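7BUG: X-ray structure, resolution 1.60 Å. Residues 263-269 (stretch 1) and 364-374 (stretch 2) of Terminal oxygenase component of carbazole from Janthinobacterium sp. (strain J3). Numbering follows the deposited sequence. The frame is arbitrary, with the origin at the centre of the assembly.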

ATOM      1  N   SER A 263       7.856 -33.363 -16.320  1.00 16.23           N
ATOM      2  CA  SER A 263       9.211 -32.813 -16.131  1.00 15.09           C
ATOM      3  C   SER A 263       9.127 -31.293 -16.022  1.00 14.85           C
ATOM      4  O   SER A 263       8.198 -30.686 -16.596  1.00 15.27           O
ATOM      5  CB  SER A 263      10.139 -33.242 -17.261  1.00 15.95           C
ATOM      6  OG  SER A 263       9.563 -32.954 -18.520  1.00 16.80           O
ATOM      7  N   ILE A 264      10.049 -30.751 -15.242  1.00 13.58           N
ATOM      8  CA  ILE A 264      10.197 -29.293 -15.107  1.00 13.34           C
ATOM      9  C   ILE A 264      11.580 -28.919 -15.644  1.00 13.43           C
ATOM     10  O   ILE A 264      12.566 -29.640 -15.396  1.00 15.07           O
ATOM     11  CB  ILE A 264       9.977 -28.850 -13.652  1.00 12.46           C
ATOM     12  CG1 ILE A 264       9.901 -27.325 -13.560  1.00 12.81           C
ATOM     13  CG2 ILE A 264      11.069 -29.431 -12.737  1.00 13.28           C
ATOM     14  CD1 ILE A 264       8.621 -26.704 -14.125  1.00 13.14           C
ATOM     15  N   TRP A 265      11.650 -27.804 -16.344  1.00 13.74           N
ATOM     16  CA  TRP A 265      12.893 -27.358 -17.037  1.00 14.41           C
ATOM     17  C   TRP A 265      13.185 -25.919 -16.651  1.00 14.27           C
ATOM     18  O   TRP A 265      12.234 -25.114 -16.617  1.00 14.06           O
ATOM     19  CB  TRP A 265      12.680 -27.487 -18.548  1.00 14.76           C
ATOM     20  CG  TRP A 265      12.320 -28.886 -18.937  1.00 14.73           C
ATOM     21  CD1 TRP A 265      11.080 -29.445 -18.938  1.00 15.39           C
ATOM     22  CD2 TRP A 265      13.241 -29.952 -19.251  1.00 17.18           C
ATOM     23  NE1 TRP A 265      11.141 -30.775 -19.277  1.00 16.09           N
ATOM     24  CE2 TRP A 265      12.462 -31.112 -19.468  1.00 17.64           C
ATOM     25  CE3 TRP A 265      14.640 -30.027 -19.368  1.00 17.49           C
ATOM     26  CZ2 TRP A 265      13.035 -32.340 -19.805  1.00 16.94           C
ATOM     27  CZ3 TRP A 265      15.198 -31.249 -19.668  1.00 17.64           C
ATOM     28  CH2 TRP A 265      14.407 -32.378 -19.890  1.00 18.99           C
ATOM     29  N   LEU A 266      14.464 -25.581 -16.488  1.00 12.65           N
ATOM     30  CA  LEU A 266      14.862 -24.156 -16.513  1.00 12.40           C
ATOM     31  C   LEU A 266      14.444 -23.553 -17.847  1.00 12.90           C
ATOM     32  O   LEU A 266      14.614 -24.165 -18.897  1.00 12.64           O
ATOM     33  CB  LEU A 266      16.355 -23.986 -16.241  1.00 13.68           C
ATOM     34  CG  LEU A 266      16.770 -24.094 -14.775  1.00 13.85           C
ATOM     35  CD1 LEU A 266      18.281 -24.296 -14.705  1.00 14.14           C
ATOM     36  CD2 LEU A 266      16.382 -22.849 -13.984  1.00 13.99           C
ATOM     37  N   PRO A 267      14.000 -22.276 -17.859  1.00 11.60           N
ATOM     38  CA  PRO A 267      13.945 -21.429 -16.655  1.00 11.83           C
ATOM     39  C   PRO A 267      12.700 -21.544 -15.745  1.00 10.96           C
ATOM     40  O   PRO A 267      12.627 -20.863 -14.719  1.00 11.98           O
ATOM     41  CB  PRO A 267      13.942 -20.006 -17.248  1.00 12.37           C
ATOM     42  CG  PRO A 267      13.168 -20.196 -18.561  1.00 12.55           C
ATOM     43  CD  PRO A 267      13.644 -21.530 -19.075  1.00 12.40           C
ATOM     44  N   GLY A 268      11.755 -22.378 -16.119  1.00 11.93           N
ATOM     45  CA  GLY A 268      10.531 -22.583 -15.326  1.00 11.95           C
ATOM     46  C   GLY A 268       9.383 -22.961 -16.237  1.00 10.94           C
ATOM     47  O   GLY A 268       8.407 -22.179 -16.424  1.00 12.42           O
ATOM     48  N   VAL A 269       9.474 -24.154 -16.812  1.00 12.14           N
ATOM     49  CA  VAL A 269       8.481 -24.635 -17.787  1.00 11.78           C
ATOM     50  C   VAL A 269       8.269 -26.119 -17.522  1.00 12.57           C
ATOM     51  O   VAL A 269       9.244 -26.911 -17.440  1.00 12.28           O
ATOM     52  CB  VAL A 269       8.823 -24.345 -19.258  1.00 12.84           C
ATOM     53  CG1 VAL A 269      10.218 -24.756 -19.625  1.00 13.42           C
ATOM     54  CG2 VAL A 269       7.860 -25.015 -20.186  1.00 13.81           C
ATOM     55  N   ALA A 364      14.327 -31.459  -5.711  1.00 16.29           N
ATOM     56  CA  ALA A 364      15.243 -31.728  -6.851  1.00 15.12           C
ATOM     57  C   ALA A 364      15.212 -30.533  -7.803  1.00 16.93           C
ATOM     58  O   ALA A 364      16.274 -30.128  -8.259  1.00 16.38           O
ATOM     59  CB  ALA A 364      14.842 -32.993  -7.542  1.00 17.08           C
ATOM     60  N   TRP A 365      14.022 -29.992  -8.097  1.00 14.08           N
ATOM     61  CA  TRP A 365      13.906 -28.782  -8.939  1.00 14.20           C
ATOM     62  C   TRP A 365      14.660 -27.615  -8.296  1.00 14.03           C
ATOM     63  O   TRP A 365      15.369 -26.877  -9.007  1.00 14.57           O
ATOM     64  CB  TRP A 365      12.425 -28.434  -9.206  1.00 14.72           C
ATOM     65  CG  TRP A 365      12.190 -26.966  -9.386  1.00 13.31           C
ATOM     66  CD1 TRP A 365      11.569 -26.147  -8.502  1.00 13.03           C
ATOM     67  CD2 TRP A 365      12.552 -26.130 -10.503  1.00 13.19           C
ATOM     68  NE1 TRP A 365      11.565 -24.872  -8.938  1.00 12.46           N
ATOM     69  CE2 TRP A 365      12.148 -24.828 -10.165  1.00 12.49           C
ATOM     70  CE3 TRP A 365      13.180 -26.354 -11.737  1.00 13.74           C
ATOM     71  CZ2 TRP A 365      12.287 -23.747 -11.014  1.00 13.74           C
ATOM     72  CZ3 TRP A 365      13.311 -25.280 -12.585  1.00 13.32           C
ATOM     73  CH2 TRP A 365      12.889 -24.014 -12.219  1.00 13.29           C
ATOM     74  N   ARG A 366      14.498 -27.400  -6.992  1.00 13.16           N
ATOM     75  CA  ARG A 366      15.087 -26.236  -6.302  1.00 13.52           C
ATOM     76  C   ARG A 366      16.614 -26.321  -6.419  1.00 12.99           C
ATOM     77  O   ARG A 366      17.292 -25.292  -6.632  1.00 14.02           O
ATOM     78  CB  ARG A 366      14.646 -26.123  -4.856  1.00 14.33           C
ATOM     79  CG  ARG A 366      13.148 -25.909  -4.671  1.00 12.95           C
ATOM     80  CD  ARG A 366      12.926 -25.777  -3.160  1.00 14.66           C
ATOM     81  NE  ARG A 366      11.531 -25.460  -2.866  1.00 13.76           N
ATOM     82  CZ  ARG A 366      11.020 -25.547  -1.640  1.00 14.71           C
ATOM     83  NH1 ARG A 366      11.808 -25.877  -0.618  1.00 15.48           N
ATOM     84  NH2 ARG A 366       9.760 -25.192  -1.460  1.00 14.55           N
ATOM     85  N   LYS A 367      17.128 -27.544  -6.306  1.00 14.19           N
ATOM     86  CA  LYS A 367      18.591 -27.777  -6.425  1.00 16.32           C
ATOM     87  C   LYS A 367      19.035 -27.596  -7.870  1.00 14.28           C
ATOM     88  O   LYS A 367      20.081 -26.968  -8.096  1.00 15.58           O
ATOM     89  CB  LYS A 367      18.874 -29.185  -5.915  1.00 18.96           C
ATOM     90  CG  LYS A 367      18.681 -29.333  -4.419  1.00 25.98           C
ATOM     91  CD  LYS A 367      19.353 -30.595  -3.865  1.00 29.89           C
ATOM     92  CE  LYS A 367      18.400 -31.685  -3.455  1.00 37.27           C
ATOM     93  NZ  LYS A 367      18.257 -31.731  -1.977  1.00 40.98           N
ATOM     94  N   LEU A 368      18.308 -28.172  -8.802  1.00 14.32           N
ATOM     95  CA  LEU A 368      18.651 -28.031 -10.244  1.00 14.73           C
ATOM     96  C   LEU A 368      18.676 -26.537 -10.579  1.00 15.16           C
ATOM     97  O   LEU A 368      19.629 -26.034 -11.225  1.00 14.73           O
ATOM     98  CB  LEU A 368      17.612 -28.755 -11.089  1.00 15.74           C
ATOM     99  CG  LEU A 368      17.897 -28.515 -12.561  1.00 17.71           C
ATOM    100  CD1 LEU A 368      18.540 -29.724 -13.182  1.00 18.41           C
ATOM    101  CD2 LEU A 368      16.676 -28.074 -13.313  1.00 18.81           C
ATOM    102  N   ALA A 369      17.659 -25.785 -10.157  1.00 14.33           N
ATOM    103  CA  ALA A 369      17.554 -24.358 -10.504  1.00 13.80           C
ATOM    104  C   ALA A 369      18.716 -23.623  -9.862  1.00 14.60           C
ATOM    105  O   ALA A 369      19.241 -22.682 -10.475  1.00 14.74           O
ATOM    106  CB  ALA A 369      16.230 -23.797 -10.014  1.00 13.94           C
ATOM    107  N   SER A 370      19.052 -23.964  -8.615  1.00 14.92           N
ATOM    108  CA  SER A 370      20.142 -23.287  -7.872  1.00 14.69           C
ATOM    109  C   SER A 370      21.467 -23.504  -8.603  1.00 15.08           C
ATOM    110  O   SER A 370      22.240 -22.526  -8.659  1.00 15.99           O
ATOM    111  CB  SER A 370      20.221 -23.790  -6.473  1.00 15.14           C
ATOM    112  OG  SER A 370      19.106 -23.417  -5.672  1.00 16.01           O
ATOM    113  N   GLU A 371      21.685 -24.710  -9.127  1.00 15.28           N
ATOM    114  CA  GLU A 371      23.013 -25.087  -9.688  1.00 18.33           C
ATOM    115  C   GLU A 371      23.140 -24.587 -11.131  1.00 21.23           C
ATOM    116  O   GLU A 371      24.261 -24.197 -11.530  1.00 20.18           O
ATOM    117  CB  GLU A 371      23.261 -26.592  -9.604  1.00 21.25           C
ATOM    118  CG  GLU A 371      24.630 -26.959 -10.173  1.00 29.72           C
ATOM    119  CD  GLU A 371      25.030 -28.436 -10.163  1.00 37.50           C
ATOM    120  OE1 GLU A 371      24.177 -29.293  -9.803  1.00 38.23           O
ATOM    121  OE2 GLU A 371      26.191 -28.734 -10.544  1.00 43.21           O
ATOM    122  N   HIS A 372      22.052 -24.537 -11.900  1.00 15.45           N
ATOM    123  CA  HIS A 372      22.120 -24.473 -13.379  1.00 15.71           C
ATOM    124  C   HIS A 372      21.486 -23.218 -13.963  1.00 15.27           C
ATOM    125  O   HIS A 372      21.534 -23.085 -15.173  1.00 16.57           O
ATOM    126  CB  HIS A 372      21.514 -25.711 -13.998  1.00 16.89           C
ATOM    127  CG  HIS A 372      22.311 -26.933 -13.744  1.00 22.07           C
ATOM    128  ND1 HIS A 372      23.557 -27.121 -14.309  1.00 21.76           N
ATOM    129  CD2 HIS A 372      22.038 -28.021 -12.976  1.00 24.65           C
ATOM    130  CE1 HIS A 372      24.015 -28.316 -13.920  1.00 22.97           C
ATOM    131  NE2 HIS A 372      23.107 -28.876 -13.078  1.00 25.23           N
ATOM    132  N   ASN A 373      20.959 -22.314 -13.142  1.00 14.86           N
ATOM    133  CA  ASN A 373      20.434 -21.012 -13.640  1.00 15.04           C
ATOM    134  C   ASN A 373      21.574 -20.195 -14.263  1.00 14.33           C
ATOM    135  O   ASN A 373      22.750 -20.352 -13.855  1.00 15.16           O
ATOM    136  CB  ASN A 373      19.740 -20.237 -12.542  1.00 14.53           C
ATOM    137  CG  ASN A 373      20.710 -19.605 -11.568  1.00 15.37           C
ATOM    138  OD1 ASN A 373      21.229 -18.511 -11.811  1.00 16.48           O
ATOM    139  ND2 ASN A 373      20.890 -20.250 -10.421  1.00 14.99           N
ATOM    140  N   GLN A 374      21.247 -19.340 -15.214  1.00 14.11           N
ATOM    141  CA  GLN A 374      22.262 -18.504 -15.907  1.00 14.62           C
ATOM    142  C   GLN A 374      22.384 -17.115 -15.289  1.00 14.11           C
ATOM    143  O   GLN A 374      23.036 -16.241 -15.891  1.00 16.03           O
ATOM    144  CB  GLN A 374      21.953 -18.454 -17.403  1.00 14.64           C
ATOM    145  CG  GLN A 374      21.953 -19.825 -18.065  1.00 15.96           C
ATOM    146  CD  GLN A 374      23.347 -20.387 -18.250  1.00 22.15           C
ATOM    147  OE1 GLN A 374      24.307 -19.663 -18.192  1.00 24.93           O
ATOM    148  NE2 GLN A 374      23.474 -21.684 -18.457  1.00 25.94           N
TER

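A strand and a helix distant in sequence can be held together without a single hydrogen bond between them, and this pair shows how. The CA atoms of I264 and W365 are 7.2 Å apart, those of L266 and A369 6.6 Å. The helix has its own backbone ladder, and in stretch 1 W265 and V269 exchange two backbone hydrogen bonds across a turn that contains a cis peptide before P267. The contact is mostly apolar, and three residues supply most of it.

L266 covers the most. Its CA-to-CB bond points sideways, yet the side chain reaches the helix, where L266 CD2 lies 4.1 Å from A369 CB and L266 CG 4.2 Å from L368 CD2. L266 CD2 also lies 4.0 Å from A369 CA, so the leucine packs against the helix backbone as well as the alanine methyl, while L266 CD1 reaches the last helical turn, 3.5 Å from H372 C.

W365 answers from the helix, its CA-to-CB bond pointing toward stretch 1. I264 lies over one face, I264 CG1 sitting 4.2 Å from the centroid of the W365 six-membered ring, a CH-pi contact that sets polarizable C-H groups against the pi cloud. At the ring edge W365 CH2 lies 4.0 Å from P267 O; the same atom is 4.1 Å from L266 CD2, joining the two main residues. Nearby, G268 adopts backbone angles that would jam a CB against the preceding carbonyl, which by itself calls for glycine.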